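Local coordinates for protein transcriptional regulator, TetR family (Thermus thermophilus, PDB 3VPR) that represses transcription, probably by binding regulatory DNA through a helix-turn-helix motif, as a TetR-family protein made of two identical subunits, at residues R119-H122 with E123-R127; A147-A150 with V151-L155; L155-M158 with I159-R163; Y177-L180 with I181-L185. One frame throughout, in Å; residues are numbered along the deposited sequence.

Contact 1 (R119-H122 with E123-R127); sequences RDRH and EENLR
Backbone N-H groups of Glu123, Glu124, Asn125 and Leu126 each reach back four residues, to the carbonyl oxygens of Arg119, Asp120, Arg121 and His122, with the Glu124 N to Asp120 O bond measuring 2.8 Å. Above this regular helix, Asn125 and His122 are joined through one water. The water accepts from Asn125 ND2 at 2.7 Å and lies 2.9 Å from His122 ND1. Asn125 gets there because its CG sits beside its own backbone N (chi1 -73°), which lays the amide back over the preceding turn, with CG 3.4 Å from Arg121 O. Cutting Asn125 down to an alanine would probably leave this water without its amide donor and His122 ND1 with a less firmly placed partner. All of this lies on helix 109-135 of the TetR-like C-terminal domain, where His122 faces inward: its NE2 hydrogen-bonds His86, and its ring stacks on Phe82, both from helix 75-92. Another flank of the helix carries charge. Asp120 OD1 takes Arg119 NH2 at 2.9 Å, near the guanidinium plane and on the syn side of the carboxylate. The next acid along, Glu123, has its OE1 4.5 Å from Asp120 OD1, a like-charge approach that the nearby Arg119 probably eases. The Glu123 chain runs out extended from the helix, and OE2 forms a salt bridge to Arg149 of helix 144-161 besides a weak one to Arg127 NH2 at 3.4 Å.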
loop_
_atom_site.group_PDB
_atom_site.type_symbol
_atom_site.label_atom_id
_atom_site.label_comp_id
_atom_site.label_asym_id
_atom_site.label_seq_id
_atom_site.Cartn_x
_atom_site.Cartn_y
_atom_site.Cartn_z
ATOM N N ARG A 119 -0.300 15.020 3.343
ATOM C CA ARG A 119 -0.326 13.944 2.362
ATOM C C ARG A 119 -1.046 14.469 1.108
ATOM O O ARG A 119 -0.555 14.299 -0.005
ATOM C CB ARG A 119 -1.078 12.736 2.919
ATOM C CG ARG A 119 -1.203 11.584 1.950
ATOM C CD ARG A 119 -2.433 10.735 2.267
ATOM N NE ARG A 119 -3.672 11.366 1.822
ATOM C CZ ARG A 119 -4.886 10.886 2.074
ATOM N NH1 ARG A 119 -5.026 9.768 2.777
ATOM N NH2 ARG A 119 -5.964 11.515 1.609
ATOM N N ASP A 120 -2.210 15.101 1.292
ATOM C CA ASP A 120 -2.951 15.645 0.159
ATOM C C ASP A 120 -2.107 16.669 -0.603
ATOM O O ASP A 120 -2.111 16.687 -1.835
ATOM C CB ASP A 120 -4.270 16.292 0.616
ATOM C CG ASP A 120 -5.359 15.260 0.918
ATOM O OD1 ASP A 120 -5.151 14.064 0.614
ATOM O OD2 ASP A 120 -6.425 15.639 1.453
ATOM N N ARG A 121 -1.368 17.502 0.131
ATOM C CA ARG A 121 -0.522 18.532 -0.478
ATOM C C ARG A 121 0.526 17.906 -1.387
ATOM O O ARG A 121 0.820 18.414 -2.477
ATOM C CB ARG A 121 0.161 19.354 0.619
ATOM C CG ARG A 121 0.962 20.562 0.150
ATOM C CD ARG A 121 1.387 21.391 1.376
ATOM N NE ARG A 121 2.156 22.589 1.040
ATOM C CZ ARG A 121 1.667 23.641 0.387
ATOM N NH1 ARG A 121 0.400 23.658 -0.009
ATOM N NH2 ARG A 121 2.452 24.677 0.125
ATOM N N HIS A 122 1.090 16.795 -0.928
ATOM C CA HIS A 122 2.101 16.073 -1.684
ATOM C C HIS A 122 1.492 15.525 -2.986
ATOM O O HIS A 122 2.100 15.611 -4.053
ATOM C CB HIS A 122 2.645 14.921 -0.834
ATOM C CG HIS A 122 3.874 14.276 -1.395
ATOM N ND1 HIS A 122 5.029 14.982 -1.660
ATOM C CD2 HIS A 122 4.147 12.982 -1.689
ATOM C CE1 HIS A 122 5.962 14.149 -2.089
ATOM N NE2 HIS A 122 5.453 12.930 -2.114
ATOM N N GLU A 123 0.291 14.961 -2.883
ATOM C CA GLU A 123 -0.402 14.399 -4.036
ATOM C C GLU A 123 -0.755 15.515 -5.019
ATOM O O GLU A 123 -0.702 15.331 -6.239
ATOM C CB GLU A 123 -1.665 13.655 -3.574
ATOM C CG GLU A 123 -2.561 13.169 -4.705
ATOM C CD GLU A 123 -3.405 11.969 -4.307
ATOM O OE1 GLU A 123 -3.833 11.892 -3.136
ATOM O OE2 GLU A 123 -3.651 11.102 -5.169
ATOM N N GLU A 124 -1.098 16.681 -4.482
ATOM C CA GLU A 124 -1.442 17.832 -5.317
ATOM C C GLU A 124 -0.218 18.378 -6.063
ATOM O O GLU A 124 -0.338 18.848 -7.192
ATOM C CB GLU A 124 -2.087 18.930 -4.464
ATOM C CG GLU A 124 -2.542 20.148 -5.260
ATOM C CD GLU A 124 -3.409 19.781 -6.459
ATOM O OE1 GLU A 124 -4.430 19.077 -6.269
ATOM O OE2 GLU A 124 -3.067 20.202 -7.592
ATOM N N ASN A 125 0.962 18.308 -5.449
ATOM C CA ASN A 125 2.169 18.786 -6.127
ATOM C C ASN A 125 2.507 17.844 -7.285
ATOM O O ASN A 125 3.003 18.276 -8.337
ATOM C CB ASN A 125 3.362 18.854 -5.169
ATOM C CG ASN A 125 3.265 20.013 -4.190
ATOM O OD1 ASN A 125 2.762 21.080 -4.534
ATOM N ND2 ASN A 125 3.762 19.813 -2.966
ATOM N N LEU A 126 2.237 16.551 -7.097
ATOM C CA LEU A 126 2.521 15.586 -8.149
ATOM C C LEU A 126 1.568 15.851 -9.306
ATOM O O LEU A 126 1.970 15.851 -10.466
ATOM C CB LEU A 126 2.345 14.148 -7.634
ATOM C CG LEU A 126 2.551 13.023 -8.659
ATOM C CD1 LEU A 126 3.906 13.165 -9.319
ATOM C CD2 LEU A 126 2.423 11.651 -7.961
ATOM N N ARG A 127 0.303 16.080 -8.974
ATOM C CA ARG A 127 -0.706 16.359 -9.979
ATOM C C ARG A 127 -0.336 17.591 -10.786
ATOM O O ARG A 127 -0.525 17.620 -12.009
ATOM C CB ARG A 127 -2.072 16.559 -9.322
ATOM C CG ARG A 127 -2.612 15.304 -8.650
ATOM C CD ARG A 127 -4.071 15.468 -8.249
ATOM N NE ARG A 127 -4.566 14.289 -7.542
ATOM C CZ ARG A 127 -5.790 14.176 -7.033
ATOM N NH1 ARG A 127 -6.655 15.172 -7.152
ATOM N NH2 ARG A 127 -6.150 13.065 -6.400
HETATM O O HOH W 1 5.509 17.772 -2.484
#

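Contact 2 (A147-A150 with V151-L155); sequences AGRA and VLSML
Ser153 returns both its hydroxyl and its backbone N-H to Arg149 O, a serine folded back onto its own helix, here helix 144-161 of the TetR-like C-terminal domain. Among the polar contacts this is the side-chain one: Ser153 OG donates to Arg149 O at 2.6 Å and Ser153 N at 2.9 Å, from opposite faces of the carbonyl plane. With chi1 at -64°, OG stands beside its own backbone N, close enough to share that acceptor. Helical bonds of the usual i to i+4 kind continue on either side, Leu152 N to Gly148 O at 3.0 Å being one. The Arg149 guanidinium leaves this turn, going to Glu123 of helix 109-135 and to a cation-pi contact with Trp161 of the second subunit.

The apolar contacts are side chains laid against backbone oxygens. Val151 CG2 sits 3.3 Å from Ala147 O, and Leu152 CG lies 3.5 Å from Gly148 O, while both leucine and valine also pack on Leu126. On the flank toward helix 170-183, selenomethionine Met154 turns at chi3 (-95°) and brings CE back to 4.3 Å from Ala150 CB and 3.3 Å from Ala150 O.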
loop_
_atom_site.group_PDB
_atom_site.type_symbol
_atom_site.label_atom_id
_atom_site.label_comp_id
_atom_site.label_asym_id
_atom_site.label_seq_id
_atom_site.Cartn_x
_atom_site.Cartn_y
_atom_site.Cartn_z
ATOM N N ALA A 147 -3.272 9.152 -12.728
ATOM C CA ALA A 147 -1.843 9.002 -12.988
ATOM C C ALA A 147 -1.070 9.302 -11.709
ATOM O O ALA A 147 -0.079 8.626 -11.390
ATOM C CB ALA A 147 -1.402 9.952 -14.109
ATOM N N GLY A 148 -1.525 10.320 -10.978
ATOM C CA GLY A 148 -0.861 10.675 -9.738
ATOM C C GLY A 148 -0.999 9.569 -8.711
ATOM O O GLY A 148 -0.081 9.282 -7.940
ATOM N N ARG A 149 -2.164 8.931 -8.707
ATOM C CA ARG A 149 -2.419 7.856 -7.765
ATOM C C ARG A 149 -1.575 6.635 -8.152
ATOM O O ARG A 149 -1.093 5.894 -7.294
ATOM C CB ARG A 149 -3.915 7.517 -7.766
ATOM C CG ARG A 149 -4.334 6.489 -6.730
ATOM C CD ARG A 149 -4.253 7.063 -5.331
ATOM N NE ARG A 149 -5.116 8.231 -5.185
ATOM C CZ ARG A 149 -5.264 8.914 -4.055
ATOM N NH1 ARG A 149 -4.601 8.545 -2.967
ATOM N NH2 ARG A 149 -6.072 9.967 -4.013
ATOM N N ALA A 150 -1.380 6.438 -9.448
ATOM C CA ALA A 150 -0.589 5.305 -9.919
ATOM C C ALA A 150 0.845 5.445 -9.411
ATOM O O ALA A 150 1.421 4.500 -8.868
ATOM C CB ALA A 150 -0.602 5.255 -11.432
ATOM N N VAL A 151 1.413 6.632 -9.583
ATOM C CA VAL A 151 2.772 6.895 -9.134
ATOM C C VAL A 151 2.931 6.770 -7.608
ATOM O O VAL A 151 3.847 6.096 -7.124
ATOM C CB VAL A 151 3.226 8.313 -9.570
ATOM C CG1 VAL A 151 4.634 8.591 -9.073
ATOM C CG2 VAL A 151 3.165 8.424 -11.074
ATOM N N LEU A 152 2.047 7.416 -6.852
ATOM C CA LEU A 152 2.129 7.360 -5.398
ATOM C C LEU A 152 1.993 5.909 -4.937
ATOM O O LEU A 152 2.655 5.484 -3.982
ATOM C CB LEU A 152 1.050 8.253 -4.765
ATOM C CG LEU A 152 1.312 9.775 -4.821
ATOM C CD1 LEU A 152 0.076 10.548 -4.371
ATOM C CD2 LEU A 152 2.504 10.132 -3.927
ATOM N N SER A 153 1.153 5.139 -5.628
ATOM C CA SER A 153 0.989 3.735 -5.271
ATOM C C SER A 153 2.325 3.009 -5.421
ATOM O O SER A 153 2.710 2.219 -4.562
ATOM C CB SER A 153 -0.072 3.061 -6.156
ATOM O OG SER A 153 -1.350 3.645 -5.943
HETATM N N MSE A 154 3.044 3.273 -6.505
HETATM C CA MSE A 154 4.325 2.599 -6.688
HETATM C C MSE A 154 5.299 2.976 -5.566
HETATM O O MSE A 154 5.944 2.112 -4.968
HETATM C CB MSE A 154 4.932 2.947 -8.053
HETATM C CG MSE A 154 4.142 2.421 -9.248
HETATM SE SE MSE A 154 4.821 3.069 -10.953
HETATM C CE MSE A 154 3.675 4.572 -11.224
ATOM N N LEU A 155 5.386 4.268 -5.276
ATOM C CA LEU A 155 6.292 4.759 -4.248
ATOM C C LEU A 155 5.879 4.333 -2.832
ATOM O O LEU A 155 6.698 3.784 -2.095
ATOM C CB LEU A 155 6.389 6.285 -4.331
ATOM C CG LEU A 155 6.800 6.863 -5.693
ATOM C CD1 LEU A 155 6.498 8.345 -5.719
ATOM C CD2 LEU A 155 8.287 6.603 -5.965
#

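Contact 3 (L155-M158 with I159-R163); sequences LNWM and IRWFR
Phe162 N gives Met158 O a straight bond of 2.8 Å that lies in the carbonyl plane, and Trp161 N adds a weak one to the same oxygen. Before this, the spacing tightens: Ile159 N bonds to Asn156 O and Arg160 N to Trp157 O, both at 2.9 Å and three residues back, as in a 3-10 turn. Each of these two donors stands well above the plane of its carbonyl, 49° out for Ile159. Neither nitrogen makes the usual bond four residues back, and the helix is kinked here.

Outward from the backbone, Arg160 lies across Trp157. Its CG is 4.2 Å from the centroid of the six-membered ring, a CH-pi contact over the face, and a bend at chi2 (-65°) takes NH1 to 3.5 Å from Trp157 CH2, the guanidinium inclined to the indole. Trp161 holds its CG between its own N and carbonyl carbon (chi1 65°), which swings the indole back over the previous turn. CD1 then comes 3.7 Å from Trp157 CD1, the two five-membered rings being obliquely set, and CZ2 meets CG of selenomethionine Met158 at 3.7 Å. The far end of Met158 runs alongside Phe162, with Met158 CE 3.7 Å from Phe162 CD1.

This stretch also faces the second subunit: Trp157 packs on Arg160 of that subunit, and Asn156 on its Trp157. Such use of the last helices of the C-terminal domain is characteristic of the TetR-family dimer interface, a four-helix bundle built from two helices of each subunit.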
loop_
_atom_site.group_PDB
_atom_site.type_symbol
_atom_site.label_atom_id
_atom_site.label_comp_id
_atom_site.label_asym_id
_atom_site.label_seq_id
_atom_site.Cartn_x
_atom_site.Cartn_y
_atom_site.Cartn_z
ATOM N N LEU A 155 5.386 4.268 -5.276
ATOM C CA LEU A 155 6.292 4.759 -4.248
ATOM C C LEU A 155 5.879 4.333 -2.832
ATOM O O LEU A 155 6.698 3.784 -2.095
ATOM C CB LEU A 155 6.389 6.285 -4.331
ATOM C CG LEU A 155 6.800 6.863 -5.693
ATOM C CD1 LEU A 155 6.498 8.345 -5.719
ATOM C CD2 LEU A 155 8.287 6.603 -5.965
ATOM N N ASN A 156 4.619 4.562 -2.454
ATOM C CA ASN A 156 4.171 4.206 -1.101
ATOM C C ASN A 156 4.072 2.711 -0.817
ATOM O O ASN A 156 4.354 2.286 0.300
ATOM C CB ASN A 156 2.837 4.884 -0.764
ATOM C CG ASN A 156 2.956 6.399 -0.695
ATOM O OD1 ASN A 156 4.050 6.921 -0.501
ATOM N ND2 ASN A 156 1.832 7.109 -0.848
ATOM N N TRP A 157 3.680 1.908 -1.804
ATOM C CA TRP A 157 3.603 0.468 -1.573
ATOM C C TRP A 157 4.978 -0.067 -1.175
ATOM O O TRP A 157 5.070 -1.112 -0.542
ATOM C CB TRP A 157 3.112 -0.270 -2.819
ATOM C CG TRP A 157 2.795 -1.740 -2.588
ATOM C CD1 TRP A 157 3.310 -2.815 -3.271
ATOM C CD2 TRP A 157 1.836 -2.277 -1.668
ATOM N NE1 TRP A 157 2.727 -3.980 -2.833
ATOM C CE2 TRP A 157 1.822 -3.680 -1.850
ATOM C CE3 TRP A 157 0.989 -1.711 -0.707
ATOM C CZ2 TRP A 157 0.987 -4.523 -1.109
ATOM C CZ3 TRP A 157 0.156 -2.551 0.032
ATOM C CH2 TRP A 157 0.165 -3.943 -0.174
HETATM N N MSE A 158 6.044 0.646 -1.535
HETATM C CA MSE A 158 7.401 0.226 -1.171
HETATM C C MSE A 158 7.540 0.029 0.346
HETATM O O MSE A 158 8.369 -0.763 0.809
HETATM C CB MSE A 158 8.437 1.260 -1.630
HETATM C CG MSE A 158 8.845 1.183 -3.099
HETATM SE SE MSE A 158 10.226 2.505 -3.565
HETATM C CE MSE A 158 11.753 1.624 -2.780
ATOM N N ILE A 159 6.731 0.762 1.108
ATOM C CA ILE A 159 6.733 0.681 2.569
ATOM C C ILE A 159 6.426 -0.740 3.050
ATOM O O ILE A 159 6.689 -1.083 4.201
ATOM C CB ILE A 159 5.678 1.662 3.178
ATOM C CG1 ILE A 159 6.047 3.110 2.819
ATOM C CG2 ILE A 159 5.596 1.492 4.703
ATOM C CD1 ILE A 159 4.951 4.136 3.123
ATOM N N ARG A 160 5.888 -1.569 2.160
ATOM C CA ARG A 160 5.533 -2.939 2.507
ATOM C C ARG A 160 6.503 -4.006 2.020
ATOM O O ARG A 160 6.579 -5.084 2.609
ATOM C CB ARG A 160 4.134 -3.266 1.976
ATOM C CG ARG A 160 2.998 -2.674 2.796
ATOM C CD ARG A 160 2.969 -3.288 4.187
ATOM N NE ARG A 160 1.755 -2.954 4.928
ATOM C CZ ARG A 160 0.521 -3.242 4.522
ATOM N NH1 ARG A 160 0.317 -3.870 3.367
ATOM N NH2 ARG A 160 -0.513 -2.915 5.283
ATOM N N TRP A 161 7.240 -3.722 0.953
ATOM C CA TRP A 161 8.167 -4.716 0.429
ATOM C C TRP A 161 9.638 -4.318 0.411
ATOM O O TRP A 161 10.503 -5.182 0.263
ATOM C CB TRP A 161 7.761 -5.143 -0.985
ATOM C CG TRP A 161 7.844 -4.049 -2.030
ATOM C CD1 TRP A 161 6.846 -3.192 -2.404
ATOM C CD2 TRP A 161 8.979 -3.724 -2.851
ATOM N NE1 TRP A 161 7.286 -2.364 -3.406
ATOM C CE2 TRP A 161 8.591 -2.666 -3.698
ATOM C CE3 TRP A 161 10.285 -4.224 -2.950
ATOM C CZ2 TRP A 161 9.463 -2.102 -4.639
ATOM C CZ3 TRP A 161 11.152 -3.662 -3.889
ATOM C CH2 TRP A 161 10.735 -2.612 -4.718
ATOM N N PHE A 162 9.938 -3.029 0.553
ATOM C CA PHE A 162 11.336 -2.617 0.526
ATOM C C PHE A 162 12.071 -3.018 1.787
ATOM O O PHE A 162 11.657 -2.683 2.899
ATOM C CB PHE A 162 11.488 -1.109 0.346
ATOM C CG PHE A 162 12.924 -0.668 0.225
ATOM C CD1 PHE A 162 13.648 -0.935 -0.931
ATOM C CD2 PHE A 162 13.557 -0.010 1.274
ATOM C CE1 PHE A 162 14.986 -0.549 -1.046
ATOM C CE2 PHE A 162 14.895 0.378 1.171
ATOM C CZ PHE A 162 15.611 0.107 0.003
ATOM N N ARG A 163 13.177 -3.726 1.603
ATOM C CA ARG A 163 13.976 -4.174 2.726
ATOM C C ARG A 163 15.174 -3.260 2.942
ATOM O O ARG A 163 16.051 -3.161 2.083
ATOM C CB ARG A 163 14.451 -5.613 2.496
#

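Contact 4 (Y177-L180 with I181-L185); sequences YHDL and ILRGL
His178 has Leu182 over one face of its imidazole: CB lies 4.3 Å above the ring plane, offset toward the rim, and CD2 continues alongside to 3.7 Å from CE1. Both side chains leave with CG anti to N, which keeps them side by side along helix 170-183, the last helix of the TetR-like C-terminal domain. The ring is further fixed by a hydrogen bond from NE2 to the backbone oxygen of Lys76, in the first turn of helix 75-92.

One residue on, Asp179 and Arg183 form a salt bridge one turn apart. Asp179 OD1 offers its syn lone pair to Arg183 NH1 at 3.3 Å, but the oxygen sits 30° out of the guanidinium plane and the two flat groups are nearly perpendicular, at 85°. Arg183 CD lies 3.0 Å from Asp179 OD1, a tight approach. The other oxygen, OD2, makes a salt bridge to Arg140 of the second subunit, so one carboxylate draws together arginines from two chains. With an alanine at Asp179, Arg183 and that Arg140 would probably face each other with no acid between them.

The helix stops at Gly184, whose positive phi (92°) would jam a side chain against the preceding carbonyl oxygen. Its N still donates to Leu180 O at 2.8 Å, and its own O accepts from Arg140 of the second subunit. Beyond the glycine the chain turns Leu185 back across the helix end, bringing its CD2 to 3.7 Å from Leu180 CD1.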
loop_
_atom_site.group_PDB
_atom_site.type_symbol
_atom_site.label_atom_id
_atom_site.label_comp_id
_atom_site.label_asym_id
_atom_site.label_seq_id
_atom_site.Cartn_x
_atom_site.Cartn_y
_atom_site.Cartn_z
ATOM N N TYR A 177 10.981 2.751 -12.037
ATOM C CA TYR A 177 9.535 2.989 -12.075
ATOM C C TYR A 177 9.242 4.197 -12.962
ATOM O O TYR A 177 8.248 4.223 -13.701
ATOM C CB TYR A 177 8.973 3.261 -10.673
ATOM C CG TYR A 177 8.758 2.037 -9.808
ATOM C CD1 TYR A 177 8.520 0.785 -10.371
ATOM C CD2 TYR A 177 8.718 2.149 -8.426
ATOM C CE1 TYR A 177 8.243 -0.320 -9.572
ATOM C CE2 TYR A 177 8.440 1.054 -7.619
ATOM C CZ TYR A 177 8.200 -0.176 -8.197
ATOM O OH TYR A 177 7.871 -1.243 -7.391
ATOM N N HIS A 178 10.114 5.200 -12.896
ATOM C CA HIS A 178 9.920 6.402 -13.700
ATOM C C HIS A 178 10.011 6.082 -15.182
ATOM O O HIS A 178 9.195 6.555 -15.987
ATOM C CB HIS A 178 10.944 7.481 -13.334
ATOM C CG HIS A 178 10.922 8.654 -14.261
ATOM N ND1 HIS A 178 11.755 8.752 -15.354
ATOM C CD2 HIS A 178 10.123 9.747 -14.297
ATOM C CE1 HIS A 178 11.471 9.854 -16.023
ATOM N NE2 HIS A 178 10.483 10.476 -15.406
ATOM N N ASP A 179 11.014 5.284 -15.537
ATOM C CA ASP A 179 11.197 4.882 -16.924
ATOM C C ASP A 179 9.955 4.121 -17.372
ATOM O O ASP A 179 9.427 4.345 -18.470
ATOM C CB ASP A 179 12.424 3.972 -17.075
ATOM C CG ASP A 179 12.461 3.274 -18.436
ATOM O OD1 ASP A 179 12.740 3.937 -19.454
ATOM O OD2 ASP A 179 12.187 2.058 -18.493
ATOM N N LEU A 180 9.478 3.233 -16.508
ATOM C CA LEU A 180 8.305 2.423 -16.834
ATOM C C LEU A 180 7.044 3.251 -17.029
ATOM O O LEU A 180 6.335 3.075 -18.010
ATOM C CB LEU A 180 8.064 1.374 -15.739
ATOM C CG LEU A 180 6.865 0.444 -15.938
ATOM C CD1 LEU A 180 6.982 -0.291 -17.277
ATOM C CD2 LEU A 180 6.803 -0.556 -14.790
ATOM N N ILE A 181 6.771 4.162 -16.103
ATOM C CA ILE A 181 5.563 4.972 -16.185
ATOM C C ILE A 181 5.645 6.012 -17.298
ATOM O O ILE A 181 4.637 6.349 -17.919
ATOM C CB ILE A 181 5.261 5.678 -14.816
ATOM C CG1 ILE A 181 3.840 6.246 -14.816
ATOM C CG2 ILE A 181 6.251 6.812 -14.560
ATOM C CD1 ILE A 181 2.767 5.191 -14.875
ATOM N N LEU A 182 6.843 6.516 -17.566
ATOM C CA LEU A 182 6.989 7.516 -18.621
ATOM C C LEU A 182 6.837 6.927 -20.025
ATOM O O LEU A 182 6.068 7.430 -20.831
ATOM C CB LEU A 182 8.351 8.205 -18.517
ATOM C CG LEU A 182 8.685 9.235 -19.595
ATOM C CD1 LEU A 182 7.755 10.429 -19.482
ATOM C CD2 LEU A 182 10.140 9.685 -19.435
ATOM N N ARG A 183 7.565 5.848 -20.297
ATOM C CA ARG A 183 7.555 5.217 -21.617
ATOM C C ARG A 183 6.515 4.109 -21.838
ATOM O O ARG A 183 6.065 3.897 -22.971
ATOM C CB ARG A 183 8.958 4.680 -21.919
ATOM C CG ARG A 183 10.051 5.744 -21.781
ATOM C CD ARG A 183 11.452 5.140 -21.823
ATOM N NE ARG A 183 11.704 4.413 -23.066
ATOM C CZ ARG A 183 12.850 3.805 -23.364
ATOM N NH1 ARG A 183 13.865 3.835 -22.506
ATOM N NH2 ARG A 183 12.974 3.156 -24.518
ATOM N N GLY A 184 6.137 3.402 -20.778
ATOM C CA GLY A 184 5.146 2.349 -20.933
ATOM C C GLY A 184 5.776 0.995 -21.190
ATOM O O GLY A 184 6.991 0.899 -21.421
ATOM N N LEU A 185 4.958 -0.052 -21.147
ATOM C CA LEU A 185 5.446 -1.416 -21.373
ATOM C C LEU A 185 5.512 -1.786 -22.844
ATOM O O LEU A 185 6.378 -2.550 -23.262
ATOM C CB LEU A 185 4.547 -2.447 -20.683
ATOM C CG LEU A 185 4.769 -2.772 -19.212
ATOM C CD1 LEU A 185 3.667 -3.717 -18.753
ATOM C CD2 LEU A 185 6.151 -3.402 -19.017
#

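All four contacts belong to the C-terminal domain and follow one another along the chain: contact 1 on helix 109-135, contacts 2 and 3 end to end on helix 144-161, where they share Leu155, and contact 4 on helix 170-183. Contact 2 lies between its neighbours, with centres about 11 Å from contact 1 and about 12 Å from contacts 3 and 4. It meets contact 1 where Leu152 packs on Glu123, and contact 4 through Met154 on Tyr177 and Ile181. Contact 3 touches contact 4 where Trp161 reaches Tyr177. Contacts 2, 3 and 4 all reach the second subunit, whereas contact 1 does not, so the series passes from the body of the domain to the dimer interface.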